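Local atomic coordinates of FOG-3 protein (Caenorhabditis elegans, PDB entry 5TD6), a protein that specifies sperm fate in the nematode germline as an RNA-binding multimer, represented here by its BTG/Tob domain. Residues F11-L16 / R23-F28; I58-S63 / M88-N93. The protein carries 2 engineered substitutions. All blocks are in the same frame, centred on the assembly; numbering follows the deposited sequence. Where two conformers were deposited one is given.

Contact 1: residues F11-L16 / R23-F28; sequences FVCRYL and RPVGIF
The N-terminal helical hairpin of the BTG/Tob domain is held here by a small apolar cluster around the ring of Phe28. Helix 22-41 comes back beside 11-16 in roughly the opposite direction. Phe28 carries its ring anti to the backbone N (chi1 168°), which directs it at 11-16. The Leu16 and Phe28 side chains cross at about a right angle, with Leu16 CD1 3.6 Å from Phe28 CE2 and oblique to the ring. The sulfur of Cys13 sits at the ring edge, almost exactly in the ring plane. Cys13 SG is 4.0 Å from Phe28 CD2, a sulfur-aromatic contact made at the edge. Val12 reaches the same rim one atom further on, with CG1 4.0 Å from Phe28 CE2. Within the hairpin, Val25 fills the side nearer the turn. Its two methyls divide the work: Val25 CG1 meets Cys13 SG at 4.1 Å, and Val25 CG2 meets Leu16 CB at 4.1 Å. All five touching residues are buried. Helix 65-71 adds to the packing, with Phe66 against Val12 and Ser69 against Phe28. Ile20, in the connecting turn, touches Val25.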
loop_
_atom_site.group_PDB
_atom_site.type_symbol
_atom_site.label_atom_id
_atom_site.label_comp_id
_atom_site.label_asym_id
_atom_site.label_seq_id
_atom_site.Cartn_x
_atom_site.Cartn_y
_atom_site.Cartn_z
ATOM N N PHE B 11 -2.100 -1.014 5.771
ATOM C CA PHE B 11 -3.489 -1.449 5.915
ATOM C C PHE B 11 -4.157 -0.832 7.147
ATOM O O PHE B 11 -5.268 -0.302 7.071
ATOM C CB PHE B 11 -3.568 -2.977 6.007
ATOM C CG PHE B 11 -4.986 -3.500 6.150
ATOM C CD1 PHE B 11 -5.792 -3.677 5.038
ATOM C CD2 PHE B 11 -5.509 -3.793 7.398
ATOM C CE1 PHE B 11 -7.072 -4.162 5.155
ATOM C CE2 PHE B 11 -6.804 -4.278 7.520
ATOM C CZ PHE B 11 -7.585 -4.451 6.401
ATOM N N VAL B 12 -3.478 -0.911 8.281
ATOM C CA VAL B 12 -4.002 -0.353 9.520
ATOM C C VAL B 12 -4.121 1.177 9.454
ATOM O O VAL B 12 -5.132 1.749 9.872
ATOM C CB VAL B 12 -3.118 -0.751 10.722
ATOM C CG1 VAL B 12 -3.634 -0.098 12.014
ATOM C CG2 VAL B 12 -3.082 -2.274 10.868
ATOM N N CYS B 13 -3.090 1.833 8.934
ATOM C CA CYS B 13 -3.076 3.289 8.828
ATOM C C CYS B 13 -4.124 3.841 7.867
ATOM O O CYS B 13 -4.522 4.997 8.008
ATOM C CB CYS B 13 -1.690 3.777 8.416
ATOM S SG CYS B 13 -0.497 3.584 9.767
ATOM N N ARG B 14 -4.590 3.037 6.911
ATOM C CA ARG B 14 -5.657 3.512 6.020
ATOM C C ARG B 14 -6.977 3.732 6.769
ATOM O O ARG B 14 -7.885 4.392 6.243
ATOM C CB ARG B 14 -5.857 2.559 4.822
ATOM C CG ARG B 14 -4.718 2.717 3.758
ATOM C CD ARG B 14 -5.028 2.014 2.404
ATOM N NE ARG B 14 -5.062 0.541 2.470
ATOM C CZ ARG B 14 -3.987 -0.255 2.392
ATOM N NH1 ARG B 14 -2.761 0.256 2.266
ATOM N NH2 ARG B 14 -4.136 -1.573 2.428
ATOM N N TYR B 15 -7.091 3.202 7.991
ATOM C CA TYR B 15 -8.235 3.544 8.859
ATOM C C TYR B 15 -8.032 4.884 9.581
ATOM O O TYR B 15 -8.996 5.486 10.098
ATOM C CB TYR B 15 -8.482 2.462 9.915
ATOM C CG TYR B 15 -9.099 1.177 9.395
ATOM C CD1 TYR B 15 -10.460 1.084 9.128
ATOM C CD2 TYR B 15 -8.314 0.051 9.193
ATOM C CE1 TYR B 15 -11.022 -0.103 8.659
ATOM C CE2 TYR B 15 -8.865 -1.136 8.728
ATOM C CZ TYR B 15 -10.214 -1.207 8.460
ATOM O OH TYR B 15 -10.750 -2.389 7.997
ATOM N N LEU B 16 -6.778 5.328 9.633
ATOM C CA LEU B 16 -6.392 6.503 10.398
ATOM C C LEU B 16 -6.254 7.746 9.534
ATOM O O LEU B 16 -6.511 8.854 10.016
ATOM C CB LEU B 16 -5.069 6.249 11.144
ATOM C CG LEU B 16 -5.060 4.967 11.995
ATOM C CD1 LEU B 16 -3.736 4.778 12.743
ATOM C CD2 LEU B 16 -6.240 4.945 12.969
ATOM N N ARG B 23 1.547 13.744 11.216
ATOM C CA ARG B 23 2.774 13.465 11.950
ATOM C C ARG B 23 2.606 12.318 12.961
ATOM O O ARG B 23 3.429 11.403 12.975
ATOM C CB ARG B 23 3.293 14.744 12.629
ATOM C CG ARG B 23 3.752 15.800 11.617
ATOM C CD ARG B 23 3.755 17.218 12.196
ATOM N NE ARG B 23 4.273 18.202 11.243
ATOM C CZ ARG B 23 3.518 18.911 10.404
ATOM N NH1 ARG B 23 2.200 18.753 10.393
ATOM N NH2 ARG B 23 4.083 19.784 9.574
ATOM N N PRO B 24 1.545 12.339 13.790
ATOM C CA PRO B 24 1.377 11.199 14.703
ATOM C C PRO B 24 1.112 9.858 13.997
ATOM O O PRO B 24 1.671 8.839 14.415
ATOM C CB PRO B 24 0.158 11.596 15.552
ATOM C CG PRO B 24 0.062 13.060 15.434
ATOM C CD PRO B 24 0.548 13.393 14.058
ATOM N N VAL B 25 0.258 9.856 12.974
ATOM C CA VAL B 25 0.026 8.640 12.185
ATOM C C VAL B 25 1.347 8.043 11.686
ATOM O O VAL B 25 1.549 6.823 11.735
ATOM C CB VAL B 25 -0.890 8.901 10.962
ATOM C CG1 VAL B 25 -0.919 7.683 10.045
ATOM C CG2 VAL B 25 -2.286 9.223 11.416
ATOM N N GLY B 26 2.248 8.904 11.215
ATOM C CA GLY B 26 3.530 8.441 10.702
ATOM C C GLY B 26 4.379 7.767 11.762
ATOM O O GLY B 26 5.127 6.813 11.491
ATOM N N ILE B 27 4.257 8.258 12.986
ATOM C CA ILE B 27 5.070 7.766 14.088
ATOM C C ILE B 27 4.423 6.496 14.622
ATOM O O ILE B 27 5.097 5.556 15.037
ATOM C CB ILE B 27 5.230 8.853 15.186
ATOM C CG1 ILE B 27 6.049 10.019 14.630
ATOM C CG2 ILE B 27 5.909 8.302 16.434
ATOM C CD1 ILE B 27 6.080 11.232 15.510
ATOM N N PHE B 28 3.099 6.465 14.578
ATOM C CA PHE B 28 2.375 5.256 14.915
ATOM C C PHE B 28 2.757 4.109 13.976
ATOM O O PHE B 28 2.988 2.984 14.417
ATOM C CB PHE B 28 0.880 5.511 14.857
ATOM C CG PHE B 28 0.056 4.269 14.913
ATOM C CD1 PHE B 28 -0.272 3.687 16.132
ATOM C CD2 PHE B 28 -0.389 3.672 13.740
ATOM C CE1 PHE B 28 -1.056 2.536 16.182
ATOM C CE2 PHE B 28 -1.166 2.516 13.780
ATOM C CZ PHE B 28 -1.498 1.942 14.999
#

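Contact 2: residues I58-S63 / M88-N93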
loop_
_atom_site.group_PDB
_atom_site.type_symbol
_atom_site.label_atom_id
_atom_site.label_comp_id
_atom_site.label_asym_id
_atom_site.label_seq_id
_atom_site.Cartn_x
_atom_site.Cartn_y
_atom_site.Cartn_z
ATOM N N ILE B 58 -2.465 -11.055 14.349
ATOM C CA ILE B 58 -2.823 -10.029 15.318
ATOM C C ILE B 58 -4.305 -9.724 15.231
ATOM O O ILE B 58 -4.961 -10.012 14.231
ATOM C CB ILE B 58 -2.021 -8.721 15.135
ATOM C CG1 ILE B 58 -2.292 -8.098 13.767
ATOM C CG2 ILE B 58 -0.531 -8.962 15.366
ATOM C CD1 ILE B 58 -1.440 -6.884 13.482
ATOM N N ASN B 59 -4.831 -9.192 16.329
ATOM C CA ASN B 59 -6.254 -8.888 16.507
ATOM C C ASN B 59 -6.406 -7.408 16.855
ATOM O O ASN B 59 -5.806 -6.932 17.824
ATOM C CB ASN B 59 -6.832 -9.785 17.605
ATOM C CG ASN B 59 -8.337 -9.618 17.794
ATOM O OD1 ASN B 59 -8.844 -8.518 18.052
ATOM N ND2 ASN B 59 -9.056 -10.727 17.675
ATOM N N THR B 60 -7.193 -6.673 16.071
ATOM C CA THR B 60 -7.266 -5.221 16.239
ATOM C C THR B 60 -7.819 -4.802 17.607
ATOM O O THR B 60 -7.639 -3.660 18.046
ATOM C CB THR B 60 -8.124 -4.565 15.142
ATOM O OG1 THR B 60 -9.452 -5.101 15.175
ATOM C CG2 THR B 60 -7.502 -4.794 13.756
ATOM N N THR B 61 -8.479 -5.730 18.284
ATOM C CA THR B 61 -9.019 -5.440 19.603
ATOM C C THR B 61 -8.101 -5.934 20.720
ATOM O O THR B 61 -7.738 -5.171 21.619
ATOM C CB THR B 61 -10.404 -6.080 19.786
ATOM O OG1 THR B 61 -11.343 -5.453 18.902
ATOM C CG2 THR B 61 -10.871 -5.918 21.226
ATOM N N THR B 62 -7.713 -7.207 20.653
ATOM C CA THR B 62 -7.034 -7.840 21.777
ATOM C C THR B 62 -5.504 -7.847 21.716
ATOM O O THR B 62 -4.854 -8.165 22.711
ATOM C CB THR B 62 -7.514 -9.288 21.945
ATOM O OG1 THR B 62 -7.025 -10.099 20.870
ATOM C CG2 THR B 62 -9.034 -9.330 21.972
ATOM N N SER B 63 -4.919 -7.513 20.568
ATOM C CA SER B 63 -3.462 -7.395 20.495
ATOM C C SER B 63 -3.038 -6.035 21.009
ATOM O O SER B 63 -3.533 -5.004 20.547
ATOM C CB SER B 63 -2.945 -7.599 19.074
ATOM O OG SER B 63 -3.058 -8.948 18.665
ATOM N N MET B 88 -10.960 -7.611 14.244
ATOM C CA MET B 88 -10.405 -8.069 12.973
ATOM C C MET B 88 -9.099 -8.827 13.197
ATOM O O MET B 88 -8.243 -8.387 13.966
ATOM C CB MET B 88 -10.180 -6.892 12.045
ATOM C CG MET B 88 -9.560 -7.273 10.728
ATOM S SD MET B 88 -9.404 -5.796 9.746
ATOM C CE MET B 88 -11.093 -5.530 9.196
ATOM N N ILE B 89 -8.953 -9.978 12.545
ATOM C CA ILE B 89 -7.736 -10.765 12.679
ATOM C C ILE B 89 -6.927 -10.631 11.392
ATOM O O ILE B 89 -7.447 -10.866 10.305
ATOM C CB ILE B 89 -8.033 -12.248 12.979
ATOM C CG1 ILE B 89 -8.880 -12.381 14.253
ATOM C CG2 ILE B 89 -6.747 -13.040 13.139
ATOM C CD1 ILE B 89 -9.705 -13.637 14.295
ATOM N N ILE B 90 -5.672 -10.213 11.528
ATOM C CA ILE B 90 -4.789 -9.936 10.390
ATOM C C ILE B 90 -3.567 -10.845 10.456
ATOM O O ILE B 90 -2.957 -11.009 11.511
ATOM C CB ILE B 90 -4.334 -8.463 10.374
ATOM C CG1 ILE B 90 -5.546 -7.543 10.521
ATOM C CG2 ILE B 90 -3.567 -8.131 9.082
ATOM C CD1 ILE B 90 -5.188 -6.070 10.660
ATOM N N PHE B 91 -3.246 -11.463 9.326
ATOM C CA PHE B 91 -2.129 -12.396 9.223
ATOM C C PHE B 91 -1.074 -11.811 8.298
ATOM O O PHE B 91 -1.403 -11.170 7.294
ATOM C CB PHE B 91 -2.580 -13.758 8.661
ATOM C CG PHE B 91 -3.537 -14.516 9.548
ATOM C CD1 PHE B 91 -4.883 -14.182 9.598
ATOM C CD2 PHE B 91 -3.094 -15.582 10.311
ATOM C CE1 PHE B 91 -5.760 -14.889 10.403
ATOM C CE2 PHE B 91 -3.969 -16.291 11.124
ATOM C CZ PHE B 91 -5.303 -15.940 11.171
ATOM N N ALA B 92 0.186 -12.039 8.636
ATOM C CA ALA B 92 1.293 -11.686 7.766
ATOM C C ALA B 92 2.234 -12.878 7.687
ATOM O O ALA B 92 2.824 -13.286 8.688
ATOM C CB ALA B 92 2.010 -10.445 8.271
ATOM N N ASN B 93 2.326 -13.449 6.488
ATOM C CA ASN B 93 3.227 -14.539 6.155
ATOM C C ASN B 93 4.166 -14.110 5.021
ATOM O O ASN B 93 3.847 -13.174 4.280
ATOM C CB ASN B 93 2.442 -15.771 5.698
ATOM C CG ASN B 93 1.563 -16.359 6.787
ATOM O OD1 ASN B 93 1.826 -16.193 7.981
ATOM N ND2 ASN B 93 0.518 -17.079 6.371
#
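The carboxamide of Asn59 is used from two directions. Thr61 N bonds Asn59 OD1 within the carbonyl plane, at 2.8 Å. Thr62 N comes from above that plane, 51° out of it, and is 3.1 Å from Asn59 OD1. This double acceptance makes an Asx turn and an Asx motif, placed where the chain leaves the antiparallel sheet after strand 58-59. The amide end of the same group meets the neighbouring strand: Asn59 ND2 lies 3.8 Å from Ile89 CG1. The other flat group, the Phe91 ring, takes no part in the pairing with 58-63. It meets the Phe98 ring nearly parallel and makes a cation-pi contact with Arg100.

Ile58 and Ile90 are a hydrogen-bonded pair. Ile58 N gives to Ile90 O at 2.9 Å, and Ile90 N returns to Ile58 O at 2.8 Å, both nearly straight at 169°. Their side chains share one face of the sheet, where both touch Leu8 of helix 2-13. Asn59 and Ile89, a non-hydrogen-bonded pair, point to the opposite face.

The chain then turns through 60-62 in helical conformation. Ser63 OG accepts from Asn59 N at 2.9 Å, and Ser63 N bonds back to Asn59 O. An alanine at Asn59 would remove the acceptor shared by Thr61 N and Thr62 N and would probably loosen this turn.

Thr60 ends the pairing with Met88. Thr60 N bonds Met88 O at 2.9 Å. The Thr60 hydroxyl lies between the backbone N and the carbonyl carbon (chi1 59°). There Thr60 OG1 accepts from Met88 N at 3.1 Å and is also hydrogen-bonded to Pro85 O.

In the fold
From the N terminus, helix 2-13 carries the first residues of 11-16. Contact 1 then closes the short connection to helix 22-41. The chain continues through helix 53-56 to strand 58-59. Contact 2 closes a loop of 24 residues that holds helices 65-71 and 77-83. The two contacts follow in series and do not cross, with centres about 16 Å apart. Helix 65-71 from the second loop packs back on contact 1. The two contacts also meet directly: Phe11 touches Met88 and Ile90, and Tyr15 touches Met88. Segment 11-16 thus packs on helix 22-41 and on 88-93. Arg14, on 11-16, reaches Ile110 of the second subunit.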